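Local coordinates for hypothetical protein EF0006 (PDB 2GMQ) that is of unknown function but, as a plasmid-encoded member of the PrgU family, may act in the pheromone response of Enterococcus faecalis, at residues K14-Q19 and N50-E55. Numbering follows the deposited sequence.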
# COMPACT_ATOMS: atom_id res chain seq x y z
N LYS A 14 -13.47 20.35 20.43
CA LYS A 14 -14.12 19.41 19.50
C LYS A 14 -12.99 18.57 18.88
O LYS A 14 -12.05 19.14 18.38
CB LYS A 14 -14.90 20.12 18.40
CG LYS A 14 -15.66 19.17 17.53
CD LYS A 14 -16.36 19.91 16.42
CE LYS A 14 -17.46 19.07 15.77
NZ LYS A 14 -16.80 17.88 15.14
N GLU A 15 -13.12 17.25 18.92
CA GLU A 15 -12.05 16.30 18.65
C GLU A 15 -12.53 15.41 17.50
O GLU A 15 -13.75 15.04 17.45
CB GLU A 15 -11.75 15.45 19.88
CG GLU A 15 -10.56 14.55 19.63
CD GLU A 15 -10.04 13.81 20.87
OE1 GLU A 15 -10.00 14.45 21.98
OE2 GLU A 15 -9.60 12.63 20.73
N ILE A 16 -11.67 15.20 16.54
CA ILE A 16 -12.03 14.27 15.49
C ILE A 16 -10.86 13.30 15.32
O ILE A 16 -9.68 13.75 15.36
CB ILE A 16 -12.36 14.99 14.16
CG1 ILE A 16 -12.71 13.90 13.11
CG2 ILE A 16 -11.10 15.68 13.59
CD1 ILE A 16 -13.40 14.40 11.80
N ALA A 17 -11.17 11.99 15.20
CA ALA A 17 -10.13 11.00 15.00
C ALA A 17 -9.96 10.86 13.46
O ALA A 17 -10.98 10.80 12.73
CB ALA A 17 -10.52 9.67 15.59
N ILE A 18 -8.72 10.83 12.99
CA ILE A 18 -8.47 10.46 11.60
C ILE A 18 -7.35 9.45 11.54
O ILE A 18 -6.30 9.61 12.24
CB ILE A 18 -8.12 11.74 10.80
CG1 ILE A 18 -9.13 12.86 10.99
CG2 ILE A 18 -7.84 11.39 9.33
CD1 ILE A 18 -8.88 14.11 10.17
N GLN A 19 -7.55 8.34 10.82
CA GLN A 19 -6.50 7.34 10.62
C GLN A 19 -5.32 7.95 9.89
O GLN A 19 -5.45 8.72 8.96
CB GLN A 19 -6.98 6.05 9.95
CG GLN A 19 -7.74 6.29 8.67
CD GLN A 19 -8.28 5.00 8.05
OE1 GLN A 19 -8.06 3.88 8.56
NE2 GLN A 19 -8.84 5.14 6.84
N ASN A 50 -20.13 12.93 3.01
CA ASN A 50 -20.69 12.73 4.33
C ASN A 50 -20.84 14.02 5.14
O ASN A 50 -21.43 13.98 6.22
CB ASN A 50 -19.89 11.70 5.18
CG ASN A 50 -19.93 10.29 4.60
OD1 ASN A 50 -20.94 9.87 3.99
ND2 ASN A 50 -18.85 9.52 4.83
N LYS A 51 -20.22 15.11 4.67
CA LYS A 51 -20.15 16.34 5.44
C LYS A 51 -19.47 16.12 6.81
O LYS A 51 -19.82 16.74 7.83
CB LYS A 51 -21.59 16.91 5.52
CG LYS A 51 -22.32 17.02 4.18
CD LYS A 51 -21.53 17.93 3.25
CE LYS A 51 -22.10 18.03 1.78
NZ LYS A 51 -22.43 16.77 0.97
N GLN A 52 -18.48 15.22 6.84
CA GLN A 52 -17.83 14.86 8.09
C GLN A 52 -17.00 16.05 8.54
O GLN A 52 -17.09 16.47 9.70
CB GLN A 52 -17.01 13.59 7.92
CG GLN A 52 -16.31 13.35 9.25
CD GLN A 52 -15.68 12.01 9.30
OE1 GLN A 52 -15.30 11.48 8.30
NE2 GLN A 52 -15.59 11.45 10.51
N ILE A 53 -16.27 16.65 7.61
CA ILE A 53 -15.62 17.92 7.82
C ILE A 53 -16.03 18.76 6.64
O ILE A 53 -16.12 18.23 5.48
CB ILE A 53 -14.08 17.82 7.85
CG1 ILE A 53 -13.65 16.83 8.95
CG2 ILE A 53 -13.41 19.21 8.18
CD1 ILE A 53 -12.17 16.54 8.95
N THR A 54 -16.35 20.01 6.93
CA THR A 54 -16.84 20.93 5.89
C THR A 54 -16.21 22.27 6.06
O THR A 54 -15.70 22.59 7.12
CB THR A 54 -18.36 21.17 6.04
OG1 THR A 54 -18.63 21.81 7.30
CG2 THR A 54 -19.19 19.90 5.83
N GLU A 55 -16.31 23.12 5.04
CA GLU A 55 -15.82 24.48 5.15
C GLU A 55 -16.46 25.20 6.33
O GLU A 55 -15.74 25.92 7.06
CB GLU A 55 -16.00 25.25 3.82
CG GLU A 55 -14.63 25.86 3.33
CD GLU A 55 -14.34 25.60 1.81
OE1 GLU A 55 -14.85 24.60 1.24
OE2 GLU A 55 -13.58 26.40 1.20
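With CG1 of Ile-16 trans to its own backbone nitrogen (chi1 179°) and CD1 continuing the extended branch, the side chain reaches out from strand 15-19 towards the loop at 50-55. Ile-53 answers with chi1 near -57°, which sets CG1 trans to the carbonyl carbon and brings CD1 closer to the strand. The two branches meet at a slant: CD1 of Ile-16 lies 3.8 Å from Ile-53 CG1 and equally close to Ile-53 CD1, so a single methyl rests against the two outer carbons of the longer branch of Ile-53. Gln-52, extended as far as its amide, runs past the same methyl, its CG 4.0 Å and its NE2 3.9 Å from Ile-16 CD1. The methyl meets the side of the Gln-52 chain and its amide nitrogen by van der Waals contact, while the amide OE1 is hydrogen-bonded to Arg-43 NH2. Ile-18 adds a looser touch, its CD1 standing 4.3 Å from Ile-53 CD1. No hydrogen bond links the two segments, and the backbones stay well apart, with 9.2 Å between the CA atoms of Ile-16 and Ile-53.

A Schellman motif ends helix 41-50 just before the contact; in it Lys-51 takes positive phi and Gln-52 N bonds to Met-47 O. Met-47 also packs against Ile-18, Gln-52 and Ile-53, while Ile-58 and Ile-61 of the loop, with Tyr-84 of strand 83-85, touch Ile-53. Asn-50 of a second subunit packs on Ile-16 and Gln-52, and its OD1 accepts a hydrogen bond from Ala-17 N. The apolar contact thus joins strand 15-19, paired in parallel with strand 63-68, to the loop that follows helix 41-50.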